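Local coordinates for protein CofB (Escherichia coli, PDB 5AX6) that serves as the homotrimeric minor pilin of the CFA/III type IVb pilus of enterotoxigenic Escherichia coli and probably takes part in pilus assembly, at residues K396-S402 and W485-Q491; I328-E332 and E342-I346; L401-S407 and L478-T484; S376-R380 and Y472-K476. All coordinates share one frame. Numbering follows the deposited sequence.

How the interactions relate
All four contacts lie in the C-terminal part of CofB. Interactions 1, 2 and 3 belong to one antiparallel sheet, ordered 327-333, 341-353, 478-487, 398-409. Interaction 2 comes first along the chain and pairs the first two strands. Interactions 1 and 3 pair the last two strands and share Leu401 and Ser402; these contacts' centres are about 16 Å apart. Interaction 3 is nested inside the loop that interaction 1 closes, and interaction 4 crosses both, its segments alternating with theirs. Interactions 1 and 2 touch, their centres about 10 Å apart. Interaction 4, at the end of strand 468-473, is centred about 15 Å from interaction 3. Each also reaches a neighbouring subunit, helping build the trimer.

Interaction 1: residues K396-S402 and W485-Q491; sequences KLHPRLS and WCSTEPQ
Four backbone hydrogen bonds pair strand 398-402 with strand 485-487 as antiparallel beta structure. His398 N donates to Ser487 O (2.7 Å) and Ser487 N to His398 O (2.9 Å). Arg400 N donates to Trp485 O (2.7 Å) and Trp485 N to Arg400 O (3.2 Å). Pro399-Cys486 is the non-hydrogen-bonded pair between. The short strand axes approach to 4.5 Å, with 129° between directions. After Ser487 the tail folds back over Arg400 via an ST turn: Glu489 N to Ser487 OG, 3.0 Å. Arg400, m at chi1 to chi3, donates from NE to Gln491 OE1 (2.9 Å) and from NH1 to Glu489 O (3.0 Å). Gln491 brackets Leu401: Leu401 N to Gln491 OE1 is 3.0 Å, Gln491 NE2 to Leu401 O 2.9 Å. This fastens the tail to strand 398-409, outermost within this chain. Cys486 adds a disulfide to Cys388. One face of the Trp485 ring (chi1 p) meets Arg400 in a CH-pi contact, Arg400 CB lying 3.5 Å from its six-membered-ring centroid.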
loop_
_atom_site.group_PDB
_atom_site.type_symbol
_atom_site.label_atom_id
_atom_site.label_comp_id
_atom_site.label_asym_id
_atom_site.label_seq_id
_atom_site.Cartn_x
_atom_site.Cartn_y
_atom_site.Cartn_z
ATOM N N LYS A 396 -23.654 -12.424 12.334
ATOM C CA LYS A 396 -23.547 -13.866 12.177
ATOM C C LYS A 396 -23.985 -14.330 10.786
ATOM O O LYS A 396 -25.117 -14.086 10.373
ATOM C CB LYS A 396 -24.389 -14.572 13.243
ATOM C CG LYS A 396 -24.339 -16.087 13.196
ATOM C CD LYS A 396 -22.912 -16.588 13.354
ATOM C CE LYS A 396 -22.844 -18.110 13.322
ATOM N NZ LYS A 396 -21.433 -18.595 13.263
ATOM N N LEU A 397 -23.086 -15.005 10.076
ATOM C CA LEU A 397 -23.424 -15.597 8.775
ATOM C C LEU A 397 -23.978 -16.997 8.919
ATOM O O LEU A 397 -23.468 -17.789 9.709
ATOM C CB LEU A 397 -22.197 -15.644 7.870
ATOM C CG LEU A 397 -21.664 -14.291 7.405
ATOM C CD1 LEU A 397 -20.313 -14.477 6.736
ATOM C CD2 LEU A 397 -22.653 -13.633 6.447
ATOM N N HIS A 398 -25.007 -17.305 8.132
ATOM C CA HIS A 398 -25.575 -18.643 8.068
ATOM C C HIS A 398 -25.301 -19.288 6.721
ATOM O O HIS A 398 -25.441 -18.634 5.691
ATOM C CB HIS A 398 -27.084 -18.604 8.284
ATOM C CG HIS A 398 -27.509 -17.776 9.456
ATOM N ND1 HIS A 398 -27.337 -18.188 10.756
ATOM C CD2 HIS A 398 -28.113 -16.567 9.515
ATOM C CE1 HIS A 398 -27.807 -17.260 11.574
ATOM N NE2 HIS A 398 -28.289 -16.271 10.846
ATOM N N PRO A 399 -24.948 -20.579 6.720
ATOM C CA PRO A 399 -24.916 -21.315 5.447
ATOM C C PRO A 399 -26.303 -21.386 4.830
ATOM O O PRO A 399 -27.285 -21.551 5.551
ATOM C CB PRO A 399 -24.413 -22.710 5.839
ATOM C CG PRO A 399 -24.643 -22.807 7.316
ATOM C CD PRO A 399 -24.564 -21.416 7.870
ATOM N N ARG A 400 -26.373 -21.250 3.508
ATOM C CA ARG A 400 -27.641 -21.215 2.803
ATOM C C ARG A 400 -27.591 -22.186 1.642
ATOM O O ARG A 400 -26.526 -22.436 1.077
ATOM C CB ARG A 400 -27.938 -19.797 2.293
ATOM C CG ARG A 400 -28.063 -18.719 3.393
ATOM C CD ARG A 400 -29.320 -18.920 4.244
ATOM N NE ARG A 400 -30.471 -19.100 3.368
ATOM C CZ ARG A 400 -31.156 -18.106 2.811
ATOM N NH1 ARG A 400 -30.845 -16.838 3.068
ATOM N NH2 ARG A 400 -32.168 -18.384 2.001
ATOM N N LEU A 401 -28.745 -22.722 1.272
ATOM C CA LEU A 401 -28.825 -23.571 0.096
ATOM C C LEU A 401 -30.223 -23.460 -0.490
ATOM O O LEU A 401 -31.206 -23.463 0.239
ATOM C CB LEU A 401 -28.482 -25.032 0.443
ATOM C CG LEU A 401 -28.436 -26.037 -0.713
ATOM C CD1 LEU A 401 -27.477 -27.189 -0.426
ATOM C CD2 LEU A 401 -29.823 -26.585 -1.073
ATOM N N SER A 402 -30.297 -23.322 -1.811
ATOM C CA SER A 402 -31.568 -23.367 -2.528
ATOM C C SER A 402 -31.447 -24.327 -3.696
ATOM O O SER A 402 -30.341 -24.681 -4.104
ATOM C CB SER A 402 -31.980 -21.982 -3.031
ATOM O OG SER A 402 -32.740 -21.307 -2.046
ATOM N N TRP A 485 -24.510 -20.517 -0.548
ATOM C CA TRP A 485 -23.859 -19.256 -0.207
ATOM C C TRP A 485 -23.983 -19.059 1.301
ATOM O O TRP A 485 -24.563 -19.900 1.978
ATOM C CB TRP A 485 -24.474 -18.075 -0.993
ATOM C CG TRP A 485 -25.867 -17.627 -0.578
ATOM C CD1 TRP A 485 -26.181 -16.479 0.102
ATOM C CD2 TRP A 485 -27.121 -18.291 -0.842
ATOM N NE1 TRP A 485 -27.543 -16.399 0.282
ATOM C CE2 TRP A 485 -28.139 -17.494 -0.279
ATOM C CE3 TRP A 485 -27.476 -19.479 -1.497
ATOM C CZ2 TRP A 485 -29.495 -17.847 -0.346
ATOM C CZ3 TRP A 485 -28.831 -19.833 -1.553
ATOM C CH2 TRP A 485 -29.818 -19.010 -0.985
ATOM N N CYS A 486 -23.413 -17.986 1.834
ATOM C CA CYS A 486 -23.616 -17.674 3.250
ATOM C C CYS A 486 -24.256 -16.307 3.353
ATOM O O CYS A 486 -24.007 -15.438 2.507
ATOM C CB CYS A 486 -22.287 -17.704 4.029
ATOM S SG CYS A 486 -21.513 -19.327 4.138
ATOM N N SER A 487 -25.060 -16.095 4.390
ATOM C CA SER A 487 -25.826 -14.861 4.501
ATOM C C SER A 487 -26.243 -14.574 5.941
ATOM O O SER A 487 -26.391 -15.493 6.742
ATOM C CB SER A 487 -27.075 -14.941 3.620
ATOM O OG SER A 487 -27.809 -13.728 3.634
ATOM N N THR A 488 -26.444 -13.298 6.250
ATOM C CA THR A 488 -27.063 -12.927 7.518
ATOM C C THR A 488 -28.559 -13.239 7.486
ATOM O O THR A 488 -29.201 -13.320 8.530
ATOM C CB THR A 488 -26.861 -11.455 7.834
ATOM O OG1 THR A 488 -27.220 -10.672 6.688
ATOM C CG2 THR A 488 -25.406 -11.192 8.185
ATOM N N GLU A 489 -29.108 -13.406 6.284
ATOM C CA GLU A 489 -30.497 -13.842 6.123
ATOM C C GLU A 489 -30.551 -15.340 6.403
ATOM O O GLU A 489 -29.855 -16.119 5.765
ATOM C CB GLU A 489 -31.013 -13.528 4.707
ATOM C CG GLU A 489 -30.917 -12.046 4.330
ATOM C CD GLU A 489 -31.258 -11.774 2.866
ATOM O OE1 GLU A 489 -32.373 -12.151 2.433
ATOM O OE2 GLU A 489 -30.415 -11.180 2.150
ATOM N N PRO A 490 -31.369 -15.755 7.372
ATOM C CA PRO A 490 -31.347 -17.178 7.729
ATOM C C PRO A 490 -32.040 -18.091 6.703
ATOM O O PRO A 490 -32.847 -17.656 5.877
ATOM C CB PRO A 490 -32.091 -17.214 9.072
ATOM C CG PRO A 490 -33.003 -16.021 9.024
ATOM C CD PRO A 490 -32.265 -14.961 8.233
ATOM N N GLN A 491 -31.692 -19.370 6.775
ATOM C CA GLN A 491 -32.313 -20.425 5.994
ATOM C C GLN A 491 -33.682 -20.746 6.598
ATOM O O GLN A 491 -33.829 -20.704 7.815
ATOM C CB GLN A 491 -31.411 -21.664 5.997
ATOM C CG GLN A 491 -31.958 -22.859 5.246
ATOM C CD GLN A 491 -31.599 -22.826 3.771
ATOM O OE1 GLN A 491 -30.830 -21.974 3.322
ATOM N NE2 GLN A 491 -32.163 -23.752 3.011
HETATM O O HOH W 1 -27.677 -13.049 10.993
HETATM O O HOH W 2 -31.683 -14.698 1.225
#

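Interaction 2: residues I328-E332 and E342-I346; sequences ILVEE and ELRTI
Residues 328-332 and 342-346 form part of an antiparallel beta hairpin. The strand axes approach to 4.6 Å and run at 151°. Val330 and Arg344 satisfy each other's backbone: Val330 N to Arg344 O is 2.8 Å, Arg344 N to Val330 O 3.0 Å. Glu332 and Glu342 do the same, with Glu332 N to Glu342 O at 3.0 Å and Glu342 N to Glu332 O at 2.8 Å. Glu331 and Leu343 are the non-hydrogen-bonded pair. One water accepts from both Ile328 N (3.0 Å) and Ile346 N (2.9 Å). Arg344 (chi1 p) extends over Val330 CG1. Arg344 NH1 donates to a second water (2.8 Å) and makes a charge-only salt bridge with Glu332 OE1 (3.5 Å); its NH2 bonds to Ile346 O of the second subunit. Glu342 binds Thr488 and Lys340, and Thr345 OG1 pairs with Cys486 N. Strand 478-487 flanks strand 341-353, while Ile328 and Leu329 pair in parallel with a strand of the second subunit, carrying the sheet across the interface.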
loop_
_atom_site.group_PDB
_atom_site.type_symbol
_atom_site.label_atom_id
_atom_site.label_comp_id
_atom_site.label_asym_id
_atom_site.label_seq_id
_atom_site.Cartn_x
_atom_site.Cartn_y
_atom_site.Cartn_z
ATOM N N ILE A 328 -15.397 -12.847 -0.385
ATOM C CA ILE A 328 -16.038 -11.540 -0.498
ATOM C C ILE A 328 -17.303 -11.523 0.313
ATOM O O ILE A 328 -18.062 -12.487 0.300
ATOM C CB ILE A 328 -16.375 -11.170 -1.960
ATOM C CG1 ILE A 328 -15.097 -11.135 -2.809
ATOM C CG2 ILE A 328 -17.132 -9.829 -2.008
ATOM C CD1 ILE A 328 -14.034 -10.118 -2.334
ATOM N N LEU A 329 -17.499 -10.434 1.043
ATOM C CA LEU A 329 -18.786 -10.132 1.643
ATOM C C LEU A 329 -19.376 -8.919 0.957
ATOM O O LEU A 329 -18.677 -7.928 0.758
ATOM C CB LEU A 329 -18.646 -9.855 3.138
ATOM C CG LEU A 329 -18.489 -11.085 4.020
ATOM C CD1 LEU A 329 -18.364 -10.657 5.492
ATOM C CD2 LEU A 329 -19.685 -12.006 3.800
ATOM N N VAL A 330 -20.664 -8.985 0.628
ATOM C CA VAL A 330 -21.360 -7.819 0.082
ATOM C C VAL A 330 -22.462 -7.392 1.025
ATOM O O VAL A 330 -23.245 -8.226 1.475
ATOM C CB VAL A 330 -21.971 -8.107 -1.300
ATOM C CG1 VAL A 330 -22.540 -6.818 -1.911
ATOM C CG2 VAL A 330 -20.919 -8.704 -2.224
ATOM N N GLU A 331 -22.527 -6.094 1.309
ATOM C CA GLU A 331 -23.551 -5.549 2.198
ATOM C C GLU A 331 -24.599 -4.767 1.419
ATOM O O GLU A 331 -24.264 -4.005 0.513
ATOM C CB GLU A 331 -22.918 -4.642 3.255
ATOM C CG GLU A 331 -23.915 -4.076 4.267
ATOM C CD GLU A 331 -23.298 -3.014 5.160
ATOM O OE1 GLU A 331 -23.129 -1.872 4.683
ATOM O OE2 GLU A 331 -22.988 -3.323 6.331
ATOM N N GLU A 332 -25.869 -4.954 1.762
ATOM C CA GLU A 332 -26.934 -4.163 1.144
ATOM C C GLU A 332 -28.122 -4.083 2.084
ATOM O O GLU A 332 -28.277 -4.923 2.966
ATOM C CB GLU A 332 -27.384 -4.762 -0.201
ATOM C CG GLU A 332 -28.228 -6.027 -0.039
ATOM C CD GLU A 332 -28.820 -6.554 -1.354
ATOM O OE1 GLU A 332 -28.536 -5.983 -2.437
ATOM O OE2 GLU A 332 -29.578 -7.549 -1.289
ATOM N N GLU A 342 -27.824 -6.330 5.329
ATOM C CA GLU A 342 -27.576 -7.766 5.297
ATOM C C GLU A 342 -26.264 -8.039 4.595
ATOM O O GLU A 342 -25.863 -7.271 3.725
ATOM C CB GLU A 342 -28.704 -8.505 4.572
ATOM C CG GLU A 342 -30.101 -8.214 5.108
ATOM C CD GLU A 342 -30.487 -9.076 6.300
ATOM O OE1 GLU A 342 -29.593 -9.680 6.939
ATOM O OE2 GLU A 342 -31.701 -9.152 6.599
ATOM N N LEU A 343 -25.616 -9.150 4.943
ATOM C CA LEU A 343 -24.379 -9.547 4.280
ATOM C C LEU A 343 -24.561 -10.851 3.512
ATOM O O LEU A 343 -25.298 -11.737 3.941
ATOM C CB LEU A 343 -23.248 -9.709 5.297
ATOM C CG LEU A 343 -22.966 -8.493 6.179
ATOM C CD1 LEU A 343 -21.831 -8.825 7.135
ATOM C CD2 LEU A 343 -22.626 -7.277 5.344
ATOM N N ARG A 344 -23.899 -10.966 2.366
ATOM C CA ARG A 344 -23.917 -12.226 1.620
ATOM C C ARG A 344 -22.562 -12.503 0.991
ATOM O O ARG A 344 -21.759 -11.584 0.799
ATOM C CB ARG A 344 -24.980 -12.203 0.525
ATOM C CG ARG A 344 -24.638 -11.273 -0.624
ATOM C CD ARG A 344 -25.877 -10.983 -1.448
ATOM N NE ARG A 344 -25.599 -10.168 -2.619
ATOM C CZ ARG A 344 -25.642 -8.846 -2.635
ATOM N NH1 ARG A 344 -25.918 -8.172 -1.518
ATOM N NH2 ARG A 344 -25.385 -8.194 -3.763
ATOM N N THR A 345 -22.329 -13.767 0.644
ATOM C CA THR A 345 -21.095 -14.160 -0.036
ATOM C C THR A 345 -21.399 -14.519 -1.484
ATOM O O THR A 345 -22.548 -14.566 -1.893
ATOM C CB THR A 345 -20.422 -15.376 0.639
ATOM O OG1 THR A 345 -21.326 -16.485 0.602
ATOM C CG2 THR A 345 -20.078 -15.085 2.087
ATOM N N ILE A 346 -20.350 -14.797 -2.246
ATOM C CA ILE A 346 -20.488 -15.233 -3.627
ATOM C C ILE A 346 -20.981 -16.676 -3.668
ATOM O O ILE A 346 -20.388 -17.558 -3.036
ATOM C CB ILE A 346 -19.144 -15.104 -4.357
ATOM C CG1 ILE A 346 -18.734 -13.621 -4.403
ATOM C CG2 ILE A 346 -19.211 -15.741 -5.755
ATOM C CD1 ILE A 346 -17.242 -13.405 -4.726
HETATM O O HOH W 3 -17.654 -14.678 -1.188
HETATM O O HOH W 4 -26.466 -8.781 1.179
#

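Interaction 3: residues L401-S407 and L478-T484; sequences LSASIAS and LSVNITT
A classic beta bulge interrupts this antiparallel pair, which joins strands 398-409 and 478-487 in the four-stranded sheet of the C-terminal region. The axes of 401-407 and 478-484 approach to 4.3 Å and run at 138°. Regular pairing comes first. Ser402 N to Thr483 O, Thr483 N to Ser402 O, Ser404 N to Asn481 O and Asn481 N to Ser404 O all measure 2.9 Å. Leu401-Thr484, Ala403-Ile482 and Ile405-Val480 are non-hydrogen-bonded pairs. The register then slips by one residue, and Ala406 and Ser407 both face Ser479. Ala406, with phi/psi of -109/-35, is the bulged residue that produces the slip. Its N donates to Ser479 O (2.9 Å), while Ser407 N reaches the same Ser479 O only weakly (3.5 Å). On the face carrying Leu401, Ala403 and Ile482, Leu401 CG touches Ile482 CG2 at 3.7 Å, and Leu401 CD1 lies 3.8 Å from Thr484 CG2. Leu401 packs on strands 438-448 and 452-463. Ser402, Ser404, Asn481 and Thr483 lie on the other face, toward neighbouring subunits. There Ser404 packs on Ser404 of both other subunits, and its hydroxyl is near Asn481 of the second subunit. The Ile405 backbone bonds to both neighbours, so the strand helps join the trimer. Past the bulge, Ser479 N donates to Ser407 O at 3.0 Å.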
loop_
_atom_site.group_PDB
_atom_site.type_symbol
_atom_site.label_atom_id
_atom_site.label_comp_id
_atom_site.label_asym_id
_atom_site.label_seq_id
_atom_site.Cartn_x
_atom_site.Cartn_y
_atom_site.Cartn_z
ATOM N N LEU A 401 -28.745 -22.722 1.272
ATOM C CA LEU A 401 -28.825 -23.571 0.096
ATOM C C LEU A 401 -30.223 -23.460 -0.490
ATOM O O LEU A 401 -31.206 -23.463 0.239
ATOM C CB LEU A 401 -28.482 -25.032 0.443
ATOM C CG LEU A 401 -28.436 -26.037 -0.713
ATOM C CD1 LEU A 401 -27.477 -27.189 -0.426
ATOM C CD2 LEU A 401 -29.823 -26.585 -1.073
ATOM N N SER A 402 -30.297 -23.322 -1.811
ATOM C CA SER A 402 -31.568 -23.367 -2.528
ATOM C C SER A 402 -31.447 -24.327 -3.696
ATOM O O SER A 402 -30.341 -24.681 -4.104
ATOM C CB SER A 402 -31.980 -21.982 -3.031
ATOM O OG SER A 402 -32.740 -21.307 -2.046
ATOM N N ALA A 403 -32.586 -24.769 -4.215
ATOM C CA ALA A 403 -32.619 -25.671 -5.367
ATOM C C ALA A 403 -33.686 -25.187 -6.351
ATOM O O ALA A 403 -34.812 -24.916 -5.948
ATOM C CB ALA A 403 -32.905 -27.111 -4.924
ATOM N N SER A 404 -33.314 -25.030 -7.622
ATOM C CA SER A 404 -34.256 -24.632 -8.672
ATOM C C SER A 404 -34.370 -25.763 -9.684
ATOM O O SER A 404 -33.387 -26.460 -9.939
ATOM C CB SER A 404 -33.798 -23.349 -9.372
ATOM O OG SER A 404 -33.600 -22.297 -8.442
ATOM N N ILE A 405 -35.553 -25.960 -10.259
ATOM C CA ILE A 405 -35.741 -27.069 -11.177
ATOM C C ILE A 405 -34.985 -26.869 -12.494
ATOM O O ILE A 405 -35.080 -25.810 -13.122
ATOM C CB ILE A 405 -37.224 -27.297 -11.503
ATOM C CG1 ILE A 405 -38.016 -27.529 -10.219
ATOM C CG2 ILE A 405 -37.348 -28.474 -12.473
ATOM C CD1 ILE A 405 -39.508 -27.746 -10.447
ATOM N N ALA A 406 -34.238 -27.890 -12.914
ATOM C CA ALA A 406 -33.447 -27.802 -14.139
ATOM C C ALA A 406 -34.017 -28.672 -15.263
ATOM O O ALA A 406 -33.930 -28.306 -16.431
ATOM C CB ALA A 406 -31.996 -28.180 -13.860
ATOM N N SER A 407 -34.575 -29.827 -14.911
ATOM C CA SER A 407 -35.321 -30.676 -15.862
ATOM C C SER A 407 -36.296 -31.530 -15.072
ATOM O O SER A 407 -36.002 -31.899 -13.945
ATOM C CB SER A 407 -34.390 -31.577 -16.684
ATOM O OG SER A 407 -33.793 -30.863 -17.752
ATOM N N LEU A 478 -35.687 -36.045 -12.265
ATOM C CA LEU A 478 -35.843 -34.696 -11.729
ATOM C C LEU A 478 -34.444 -34.211 -11.411
ATOM O O LEU A 478 -33.706 -34.879 -10.682
ATOM C CB LEU A 478 -36.725 -34.668 -10.471
ATOM C CG LEU A 478 -36.796 -33.324 -9.740
ATOM C CD1 LEU A 478 -37.420 -32.264 -10.640
ATOM C CD2 LEU A 478 -37.577 -33.418 -8.407
ATOM N N SER A 479 -34.052 -33.071 -11.971
ATOM C CA SER A 479 -32.738 -32.536 -11.653
ATOM C C SER A 479 -32.860 -31.087 -11.234
ATOM O O SER A 479 -33.832 -30.417 -11.573
ATOM C CB SER A 479 -31.781 -32.672 -12.839
ATOM O OG SER A 479 -32.206 -31.883 -13.935
ATOM N N VAL A 480 -31.860 -30.606 -10.499
ATOM C CA VAL A 480 -31.920 -29.265 -9.955
ATOM C C VAL A 480 -30.585 -28.566 -10.100
ATOM O O VAL A 480 -29.539 -29.219 -10.133
ATOM C CB VAL A 480 -32.300 -29.276 -8.455
ATOM C CG1 VAL A 480 -33.763 -29.653 -8.268
ATOM C CG2 VAL A 480 -31.343 -30.190 -7.657
ATOM N N ASN A 481 -30.635 -27.241 -10.184
ATOM C CA ASN A 481 -29.469 -26.406 -9.949
ATOM C C ASN A 481 -29.488 -25.940 -8.507
ATOM O O ASN A 481 -30.439 -25.278 -8.083
ATOM C CB ASN A 481 -29.451 -25.214 -10.914
ATOM C CG ASN A 481 -29.281 -25.657 -12.358
ATOM O OD1 ASN A 481 -30.115 -25.368 -13.221
ATOM N ND2 ASN A 481 -28.211 -26.375 -12.616
ATOM N N ILE A 482 -28.440 -26.305 -7.767
ATOM C CA ILE A 482 -28.319 -26.033 -6.345
ATOM C C ILE A 482 -27.429 -24.830 -6.185
ATOM O O ILE A 482 -26.341 -24.800 -6.750
ATOM C CB ILE A 482 -27.720 -27.250 -5.598
ATOM C CG1 ILE A 482 -28.721 -28.411 -5.631
ATOM C CG2 ILE A 482 -27.325 -26.890 -4.166
ATOM C CD1 ILE A 482 -28.082 -29.756 -5.347
ATOM N N THR A 483 -27.915 -23.830 -5.455
ATOM C CA THR A 483 -27.143 -22.631 -5.149
ATOM C C THR A 483 -26.767 -22.659 -3.680
ATOM O O THR A 483 -27.627 -22.877 -2.834
ATOM C CB THR A 483 -27.943 -21.329 -5.430
ATOM O OG1 THR A 483 -28.478 -21.369 -6.755
ATOM C CG2 THR A 483 -27.038 -20.101 -5.276
ATOM N N THR A 484 -25.494 -22.430 -3.376
ATOM C CA THR A 484 -25.032 -22.405 -2.002
ATOM C C THR A 484 -24.301 -21.094 -1.733
ATOM O O THR A 484 -23.554 -20.610 -2.594
ATOM C CB THR A 484 -24.091 -23.594 -1.703
ATOM O OG1 THR A 484 -22.905 -23.501 -2.510
ATOM C CG2 THR A 484 -24.802 -24.913 -1.977
#

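Interaction 4: residues S376-R380 and Y472-K476; sequences SEKGR and YLNPK
The hydrogen bonding between these segments rests on one side chain. Asn474 ND2 donates to Lys378 O at 2.9 Å, with a nearly straight angle of 177°. The acceptor lies in a type II beta turn from Glu377 to Arg380, in the loop before strand 381-384. The turn's own backbone bond, Arg380 N to Glu377 O, is weak at 3.5 Å. Arg380 NH1 reinforces it by donating to Glu377 O at 2.8 Å. Asn474 follows the end of strand 468-473 and has a left-handed backbone (phi/psi 41/59). Its chi1 is m, and its CA-to-CB bond points toward the turn. Its OD1 accepts from Ala457 N, so the amide links the turn to strand 452-463.

Packing is modest, with 216 Å² buried in all. Gly379 has positive phi (87°), as a type II turn favours at this position. Gly379 CA is 5.2 Å from Asn474 CA, and Gly379 O lies 3.4 Å from Asn474 CB. Leu473 CD1 rests 3.7 Å from Glu377 OE1.

The charged end of Glu377 has partners elsewhere: OE2 bonds to Tyr370 and forms a salt bridge with Arg430 of the second subunit. Arg380 NE pairs with Glu382. The chemistry implies a small polar junction, in which one amide ties a surface turn to the sheet while Glu377 and Arg380 also have charged partners beyond it.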
loop_
_atom_site.group_PDB
_atom_site.type_symbol
_atom_site.label_atom_id
_atom_site.label_comp_id
_atom_site.label_asym_id
_atom_site.label_seq_id
_atom_site.Cartn_x
_atom_site.Cartn_y
_atom_site.Cartn_z
ATOM N N SER A 376 -32.118 -40.110 5.559
ATOM C CA SER A 376 -31.797 -41.498 5.251
ATOM C C SER A 376 -32.423 -42.029 3.972
ATOM O O SER A 376 -32.135 -43.154 3.567
ATOM C CB SER A 376 -32.231 -42.402 6.415
ATOM O OG SER A 376 -31.142 -42.700 7.257
ATOM N N GLU A 377 -33.285 -41.236 3.345
ATOM C CA GLU A 377 -33.999 -41.698 2.154
ATOM C C GLU A 377 -33.075 -41.995 0.986
ATOM O O GLU A 377 -32.148 -41.242 0.701
ATOM C CB GLU A 377 -35.035 -40.668 1.712
ATOM C CG GLU A 377 -36.387 -40.812 2.415
ATOM C CD GLU A 377 -37.294 -39.625 2.162
ATOM O OE1 GLU A 377 -36.781 -38.562 1.751
ATOM O OE2 GLU A 377 -38.519 -39.754 2.373
ATOM N N LYS A 378 -33.345 -43.102 0.311
ATOM C CA LYS A 378 -32.608 -43.454 -0.890
ATOM C C LYS A 378 -32.810 -42.393 -1.962
ATOM O O LYS A 378 -33.917 -41.869 -2.133
ATOM C CB LYS A 378 -33.042 -44.820 -1.420
ATOM C CG LYS A 378 -32.653 -45.986 -0.518
ATOM C CD LYS A 378 -32.524 -47.288 -1.302
ATOM C CE LYS A 378 -31.172 -47.386 -1.992
ATOM N NZ LYS A 378 -30.060 -47.386 -1.000
ATOM N N GLY A 379 -31.731 -42.081 -2.672
ATOM C CA GLY A 379 -31.791 -41.200 -3.827
ATOM C C GLY A 379 -31.665 -39.730 -3.479
ATOM O O GLY A 379 -31.672 -38.876 -4.368
ATOM N N ARG A 380 -31.566 -39.427 -2.194
ATOM C CA ARG A 380 -31.461 -38.043 -1.761
ATOM C C ARG A 380 -30.164 -37.423 -2.270
ATOM O O ARG A 380 -29.196 -38.127 -2.595
ATOM C CB ARG A 380 -31.520 -37.937 -0.244
ATOM C CG ARG A 380 -30.280 -38.471 0.456
ATOM C CD ARG A 380 -30.498 -38.563 1.957
ATOM N NE ARG A 380 -29.308 -39.078 2.629
ATOM C CZ ARG A 380 -28.999 -40.369 2.712
ATOM N NH1 ARG A 380 -29.804 -41.282 2.180
ATOM N NH2 ARG A 380 -27.891 -40.747 3.337
ATOM N N TYR A 472 -43.599 -40.298 -6.713
ATOM C CA TYR A 472 -42.222 -40.759 -6.808
ATOM C C TYR A 472 -41.346 -40.062 -5.766
ATOM O O TYR A 472 -41.550 -38.872 -5.469
ATOM C CB TYR A 472 -41.648 -40.491 -8.207
ATOM C CG TYR A 472 -42.350 -41.165 -9.367
ATOM C CD1 TYR A 472 -42.724 -42.507 -9.319
ATOM C CD2 TYR A 472 -42.611 -40.454 -10.537
ATOM C CE1 TYR A 472 -43.361 -43.113 -10.408
ATOM C CE2 TYR A 472 -43.240 -41.038 -11.614
ATOM C CZ TYR A 472 -43.610 -42.369 -11.550
ATOM O OH TYR A 472 -44.223 -42.935 -12.640
ATOM N N LEU A 473 -40.369 -40.798 -5.232
ATOM C CA LEU A 473 -39.387 -40.264 -4.295
ATOM C C LEU A 473 -38.014 -40.084 -4.940
ATOM O O LEU A 473 -37.474 -41.021 -5.517
ATOM C CB LEU A 473 -39.250 -41.189 -3.081
ATOM C CG LEU A 473 -38.157 -40.809 -2.081
ATOM C CD1 LEU A 473 -38.529 -39.519 -1.354
ATOM C CD2 LEU A 473 -37.905 -41.939 -1.081
ATOM N N ASN A 474 -37.445 -38.885 -4.826
ATOM C CA ASN A 474 -36.084 -38.611 -5.295
ATOM C C ASN A 474 -35.715 -39.249 -6.634
ATOM O O ASN A 474 -34.763 -40.028 -6.710
ATOM C CB ASN A 474 -35.072 -39.072 -4.247
ATOM C CG ASN A 474 -35.292 -38.420 -2.898
ATOM O OD1 ASN A 474 -35.769 -37.287 -2.809
ATOM N ND2 ASN A 474 -34.952 -39.142 -1.831
ATOM N N PRO A 475 -36.458 -38.920 -7.693
ATOM C CA PRO A 475 -36.313 -39.581 -8.996
ATOM C C PRO A 475 -35.165 -39.053 -9.874
ATOM O O PRO A 475 -34.885 -37.854 -9.879
ATOM C CB PRO A 475 -37.657 -39.308 -9.673
ATOM C CG PRO A 475 -38.167 -38.071 -9.044
ATOM C CD PRO A 475 -37.558 -37.939 -7.677
ATOM N N LYS A 476 -34.522 -39.955 -10.614
ATOM C CA LYS A 476 -33.433 -39.581 -11.520
ATOM C C LYS A 476 -33.923 -38.720 -12.676
ATOM O O LYS A 476 -33.111 -38.140 -13.410
ATOM C CB LYS A 476 -32.743 -40.826 -12.086
ATOM C CG LYS A 476 -33.706 -41.723 -12.863
ATOM C CD LYS A 476 -32.979 -42.828 -13.603
ATOM C CE LYS A 476 -33.977 -43.693 -14.375
ATOM N NZ LYS A 476 -33.350 -44.913 -14.947
#